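Local coordinates for phenylalanine--tRNA ligase beta subunit (Bacteroides fragilis, PDB 3IG2), which forms, with the alpha subunit, the tetrameric enzyme that charges tRNA(Phe) with phenylalanine at the expense of ATP, this chain being the core domain of the beta subunit, at residues K8-V13 and F87-C92; E71-N76 and A82-F87. All blocks are in the same frame, centred on the assembly; numbering follows the deposited sequence.

Overall arrangement
Strand 85-95 of this beta-subunit core domain carries both contacts, which share F87 and have centres about 18 Å apart; it is a worked case of one long strand receiving two helices. Contact 1 sets helix 6-19 against the strand's middle; contact 2 brings the end of helix 66-75 back onto its beginning and the loop before it. Along the chain the order is 8-13, 71-76, then 82-87 running into 87-92, with contact 2 falling between the two ends of contact 1. The strand lies in a mixed sheet between strands 23-24 and 109-121, so the two helices, far apart in sequence, are tied to one element of the class II synthetase-like core.

Contact 1 (K8-V13 and F87-C92); sequences KLQNLV and FEFGNC
Q10 and F89 both turn CG away from their own carbonyl carbon, at chi1 -76° and -72°, and these torsions bring the glutamine chain and the phenyl ring together as helix 6-19 packs on strand 85-95. This is helix-on-sheet packing in a domain of the class II tRNA synthetase clan. Extended beyond CG, the glutamine runs past the phenylalanine in the opposite direction, its amide plane 32° from the ring plane. The aliphatic part does much of the touching: Q10 CG lies 3.8 Å from F89 CE1. The amide is anchored elsewhere, OE1 by Y113 OH of strand 109-121 and NE2 by S6 OG. Two hydrogen bonds thus limit rotation of an amide that lies against an aromatic surface. The helix backbone also closes on the ring, with Q10 O 3.9 Å from F89 CZ. One turn on, V13 approaches obliquely, CG1 standing 4.3 Å from F89 CZ. W209 meets the F89 ring edge-to-face, and also touches Q10 and V13, joining the C-terminal helix to this packing. Over one face of the F89 ring, Q10 OE1 sits 3.7 Å above the plane, displaced toward the rim near CD1.

Contact 2 (E71-N76 and A82-F87); sequences ESIAHN and ADLKFF
N76 and L84 meet where helix 66-75 has just ended; a loop then leads the chain back into strand 85-95. N76 is the first residue to leave helical backbone angles, and its side chain can be followed outward. CB touches twice: it lies 3.6 Å from L84 CD1 and near the plane of the F86 ring, 4.0 Å from CZ. CG comes next, 3.7 Å from the same F86 CZ at the ring edge. The terminal amide plane is 66° from the ring. CB and CG of N76 thus both converge on one corner of the phenyl ring.

L84, just before the strand, and F86 within it start their side chains toward 71-76, while K85 between them starts away. L84 CB lies over one face of the F86 ring, 4.1 Å above its plane and offset toward the rim, so the two residues are packed on each other as well as on 71-76. I73 adds the buried apolar part: its CG1, anti to the carbonyl carbon (chi1 -77°), reaches F86 CE2 at 4.0 Å, approaching obliquely, while CG2, anti to the backbone N, stands 4.2 Å from L84 CD1. S72 passes close to F86 too, but its hydroxyl bonds to N27 ND2 and to G68 O within its own helix.

W118 of strand 109-121 touches both I73 and F86, T120 touches I73, and D83 forms backbone hydrogen bonds with the second subunit, another copy of this protein. Helix 66-75 thus packs across neighbouring strands 85-95 and 109-121.

Contact 1 (K8-V13 and F87-C92)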
loop_
_atom_site.group_PDB
_atom_site.type_symbol
_atom_site.label_atom_id
_atom_site.label_comp_id
_atom_site.label_asym_id
_atom_site.label_seq_id
_atom_site.Cartn_x
_atom_site.Cartn_y
_atom_site.Cartn_z
ATOM N N LYS B 8 -2.392 -12.488 22.866
ATOM C CA LYS B 8 -1.482 -12.495 21.732
ATOM C C LYS B 8 -2.246 -12.379 20.402
ATOM O O LYS B 8 -1.947 -11.505 19.578
ATOM C CB LYS B 8 -0.627 -13.760 21.764
ATOM C CG LYS B 8 0.543 -13.750 20.790
ATOM C CD LYS B 8 1.754 -14.488 21.369
ATOM C CE LYS B 8 2.416 -13.691 22.496
ATOM N NZ LYS B 8 3.853 -14.053 22.619
ATOM N N LEU B 9 -3.255 -13.232 20.215
ATOM C CA LEU B 9 -4.069 -13.227 18.990
ATOM C C LEU B 9 -4.875 -11.961 18.815
ATOM O O LEU B 9 -5.014 -11.485 17.699
ATOM C CB LEU B 9 -4.981 -14.452 18.909
ATOM C CG LEU B 9 -4.263 -15.806 18.806
ATOM C CD1 LEU B 9 -5.271 -16.936 18.904
ATOM C CD2 LEU B 9 -3.438 -15.924 17.513
ATOM N N GLN B 10 -5.427 -11.420 19.901
ATOM C CA GLN B 10 -6.144 -10.161 19.816
ATOM C C GLN B 10 -5.238 -9.071 19.254
ATOM O O GLN B 10 -5.664 -8.290 18.414
ATOM C CB GLN B 10 -6.623 -9.692 21.192
ATOM C CG GLN B 10 -7.831 -10.435 21.731
ATOM C CD GLN B 10 -8.329 -9.852 23.050
ATOM O OE1 GLN B 10 -8.669 -8.655 23.133
ATOM N NE2 GLN B 10 -8.407 -10.705 24.084
ATOM N N ASN B 11 -3.999 -9.023 19.743
ATOM C CA ASN B 11 -3.027 -8.039 19.294
ATOM C C ASN B 11 -2.718 -8.251 17.808
ATOM O O ASN B 11 -2.690 -7.283 17.034
ATOM C CB ASN B 11 -1.748 -8.091 20.138
ATOM C CG ASN B 11 -0.671 -7.139 19.618
ATOM O OD1 ASN B 11 -0.845 -5.910 19.637
ATOM N ND2 ASN B 11 0.442 -7.703 19.137
ATOM N N LEU B 12 -2.530 -9.513 17.412
ATOM C CA LEU B 12 -2.199 -9.852 16.032
ATOM C C LEU B 12 -3.336 -9.421 15.093
ATOM O O LEU B 12 -3.095 -8.821 14.041
ATOM C CB LEU B 12 -1.933 -11.350 15.918
ATOM C CG LEU B 12 -0.515 -11.947 15.754
ATOM C CD1 LEU B 12 0.673 -10.988 16.025
ATOM C CD2 LEU B 12 -0.373 -13.264 16.543
ATOM N N VAL B 13 -4.576 -9.702 15.495
ATOM C CA VAL B 13 -5.750 -9.317 14.689
ATOM C C VAL B 13 -5.933 -7.805 14.599
ATOM O O VAL B 13 -6.264 -7.287 13.526
ATOM C CB VAL B 13 -7.035 -10.029 15.168
ATOM C CG1 VAL B 13 -8.277 -9.439 14.514
ATOM C CG2 VAL B 13 -6.947 -11.534 14.830
ATOM N N PHE B 87 -13.289 -1.405 14.259
ATOM C CA PHE B 87 -13.407 -2.660 14.966
ATOM C C PHE B 87 -13.414 -2.428 16.465
ATOM O O PHE B 87 -12.872 -1.430 16.951
ATOM C CB PHE B 87 -12.326 -3.677 14.544
ATOM C CG PHE B 87 -10.942 -3.361 15.027
ATOM C CD1 PHE B 87 -10.465 -3.908 16.208
ATOM C CD2 PHE B 87 -10.086 -2.554 14.264
ATOM C CE1 PHE B 87 -9.178 -3.631 16.657
ATOM C CE2 PHE B 87 -8.797 -2.258 14.709
ATOM C CZ PHE B 87 -8.333 -2.796 15.909
ATOM N N GLU B 88 -14.031 -3.355 17.196
ATOM C CA GLU B 88 -14.087 -3.237 18.632
ATOM C C GLU B 88 -14.039 -4.612 19.241
ATOM O O GLU B 88 -14.738 -5.500 18.787
ATOM C CB GLU B 88 -15.344 -2.479 19.068
ATOM C CG GLU B 88 -15.536 -2.449 20.595
ATOM C CD GLU B 88 -16.702 -1.580 21.017
ATOM O OE1 GLU B 88 -17.510 -1.213 20.119
ATOM O OE2 GLU B 88 -16.799 -1.257 22.237
ATOM N N PHE B 89 -13.164 -4.786 20.236
ATOM C CA PHE B 89 -13.233 -5.931 21.131
ATOM C C PHE B 89 -13.998 -5.530 22.388
ATOM O O PHE B 89 -13.724 -4.485 22.980
ATOM C CB PHE B 89 -11.849 -6.361 21.557
ATOM C CG PHE B 89 -11.064 -7.028 20.487
ATOM C CD1 PHE B 89 -11.122 -8.387 20.330
ATOM C CD2 PHE B 89 -10.230 -6.290 19.664
ATOM C CE1 PHE B 89 -10.407 -9.026 19.342
ATOM C CE2 PHE B 89 -9.482 -6.913 18.662
ATOM C CZ PHE B 89 -9.577 -8.303 18.502
ATOM N N GLY B 90 -14.945 -6.357 22.805
ATOM C CA GLY B 90 -15.681 -6.040 24.018
ATOM C C GLY B 90 -16.547 -7.170 24.528
ATOM O O GLY B 90 -16.905 -8.085 23.778
ATOM N N ASN B 91 -16.866 -7.110 25.815
ATOM C CA ASN B 91 -17.829 -8.033 26.393
ATOM C C ASN B 91 -19.246 -7.603 26.087
ATOM O O ASN B 91 -19.532 -6.393 26.057
ATOM C CB ASN B 91 -17.680 -8.089 27.906
ATOM C CG ASN B 91 -16.385 -8.795 28.353
ATOM O OD1 ASN B 91 -15.620 -8.232 29.109
ATOM N ND2 ASN B 91 -16.158 -10.011 27.885
ATOM N N CYS B 92 -20.106 -8.608 25.877
ATOM C CA CYS B 92 -21.552 -8.458 25.887
ATOM C C CYS B 92 -22.108 -9.324 26.996
ATOM O O CYS B 92 -21.416 -10.175 27.513
ATOM C CB CYS B 92 -22.161 -8.883 24.543
ATOM S SG CYS B 92 -21.698 -7.748 23.253
#

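Contact 2 (E71-N76 and A82-F87)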
loop_
_atom_site.group_PDB
_atom_site.type_symbol
_atom_site.label_atom_id
_atom_site.label_comp_id
_atom_site.label_asym_id
_atom_site.label_seq_id
_atom_site.Cartn_x
_atom_site.Cartn_y
_atom_site.Cartn_z
ATOM N N GLU B 71 -23.792 4.086 16.469
ATOM C CA GLU B 71 -23.619 5.404 17.097
ATOM C C GLU B 71 -22.289 6.063 16.687
ATOM O O GLU B 71 -22.263 7.245 16.332
ATOM C CB GLU B 71 -23.684 5.310 18.615
ATOM C CG GLU B 71 -25.035 4.932 19.195
ATOM C CD GLU B 71 -24.931 4.516 20.670
ATOM O OE1 GLU B 71 -23.797 4.409 21.170
ATOM O OE2 GLU B 71 -25.967 4.326 21.345
ATOM N N SER B 72 -21.205 5.278 16.719
ATOM C CA SER B 72 -19.868 5.757 16.340
ATOM C C SER B 72 -19.829 6.201 14.884
ATOM O O SER B 72 -19.218 7.212 14.573
ATOM C CB SER B 72 -18.802 4.676 16.570
ATOM O OG SER B 72 -18.680 4.323 17.939
ATOM N N ILE B 73 -20.465 5.441 13.993
ATOM C CA ILE B 73 -20.509 5.792 12.562
ATOM C C ILE B 73 -21.253 7.113 12.394
ATOM O O ILE B 73 -20.767 8.020 11.701
ATOM C CB ILE B 73 -21.138 4.677 11.683
ATOM C CG1 ILE B 73 -20.133 3.536 11.451
ATOM C CG2 ILE B 73 -21.555 5.246 10.333
ATOM C CD1 ILE B 73 -20.774 2.222 11.054
ATOM N N ALA B 74 -22.407 7.213 13.054
ATOM C CA ALA B 74 -23.175 8.452 13.127
ATOM C C ALA B 74 -22.338 9.663 13.585
ATOM O O ALA B 74 -22.379 10.710 12.929
ATOM C CB ALA B 74 -24.405 8.272 14.013
ATOM N N HIS B 75 -21.575 9.525 14.679
ATOM C CA HIS B 75 -20.701 10.607 15.175
ATOM C C HIS B 75 -19.416 10.875 14.330
ATOM O O HIS B 75 -18.766 11.924 14.498
ATOM C CB HIS B 75 -20.363 10.405 16.674
ATOM N N ASN B 76 -19.071 9.955 13.429
ATOM C CA ASN B 76 -17.874 10.083 12.577
ATOM C C ASN B 76 -18.181 10.504 11.147
ATOM O O ASN B 76 -17.406 10.231 10.217
ATOM C CB ASN B 76 -17.055 8.787 12.555
ATOM C CG ASN B 76 -16.087 8.684 13.717
ATOM O OD1 ASN B 76 -16.440 8.219 14.810
ATOM N ND2 ASN B 76 -14.846 9.106 13.480
ATOM N N ALA B 82 -14.104 8.954 2.105
ATOM C CA ALA B 82 -13.566 7.710 2.660
ATOM C C ALA B 82 -14.579 6.829 3.391
ATOM O O ALA B 82 -15.458 7.301 4.110
ATOM C CB ALA B 82 -12.363 7.997 3.563
ATOM N N ASP B 83 -14.433 5.528 3.196
ATOM C CA ASP B 83 -15.175 4.552 3.968
ATOM C C ASP B 83 -14.665 4.617 5.409
ATOM O O ASP B 83 -13.477 4.821 5.635
ATOM C CB ASP B 83 -14.932 3.144 3.402
ATOM C CG ASP B 83 -15.517 2.950 1.989
ATOM O OD1 ASP B 83 -16.518 3.617 1.621
ATOM O OD2 ASP B 83 -14.971 2.123 1.238
ATOM N N LEU B 84 -15.559 4.456 6.380
ATOM C CA LEU B 84 -15.150 4.233 7.750
ATOM C C LEU B 84 -14.987 2.744 7.943
ATOM O O LEU B 84 -15.844 1.979 7.517
ATOM C CB LEU B 84 -16.210 4.730 8.713
ATOM C CG LEU B 84 -16.526 6.212 8.703
ATOM C CD1 LEU B 84 -17.525 6.453 9.824
ATOM C CD2 LEU B 84 -15.257 7.080 8.893
ATOM N N LYS B 85 -13.888 2.351 8.581
ATOM C CA LYS B 85 -13.655 0.969 8.956
ATOM C C LYS B 85 -13.261 0.883 10.406
ATOM O O LYS B 85 -12.168 1.316 10.787
ATOM C CB LYS B 85 -12.567 0.339 8.093
ATOM C CG LYS B 85 -12.896 0.395 6.630
ATOM C CD LYS B 85 -12.105 -0.637 5.856
ATOM C CE LYS B 85 -10.830 -0.065 5.384
ATOM N NZ LYS B 85 -11.080 0.597 4.097
ATOM N N PHE B 86 -14.161 0.301 11.204
ATOM C CA PHE B 86 -13.999 0.244 12.633
ATOM C C PHE B 86 -13.986 -1.191 13.150
ATOM O O PHE B 86 -14.607 -2.079 12.568
ATOM C CB PHE B 86 -15.176 0.947 13.316
ATOM C CG PHE B 86 -15.223 2.430 13.101
ATOM C CD1 PHE B 86 -14.058 3.188 13.013
ATOM C CD2 PHE B 86 -16.444 3.081 13.032
ATOM C CE1 PHE B 86 -14.118 4.586 12.835
ATOM C CE2 PHE B 86 -16.520 4.469 12.868
ATOM C CZ PHE B 86 -15.354 5.220 12.760
ATOM N N PHE B 87 -13.289 -1.405 14.259
ATOM C CA PHE B 87 -13.407 -2.660 14.966
ATOM C C PHE B 87 -13.414 -2.428 16.465
ATOM O O PHE B 87 -12.872 -1.430 16.951
ATOM C CB PHE B 87 -12.326 -3.677 14.544
ATOM C CG PHE B 87 -10.942 -3.361 15.027
ATOM C CD1 PHE B 87 -10.465 -3.908 16.208
ATOM C CD2 PHE B 87 -10.086 -2.554 14.264
ATOM C CE1 PHE B 87 -9.178 -3.631 16.657
ATOM C CE2 PHE B 87 -8.797 -2.258 14.709
ATOM C CZ PHE B 87 -8.333 -2.796 15.909
#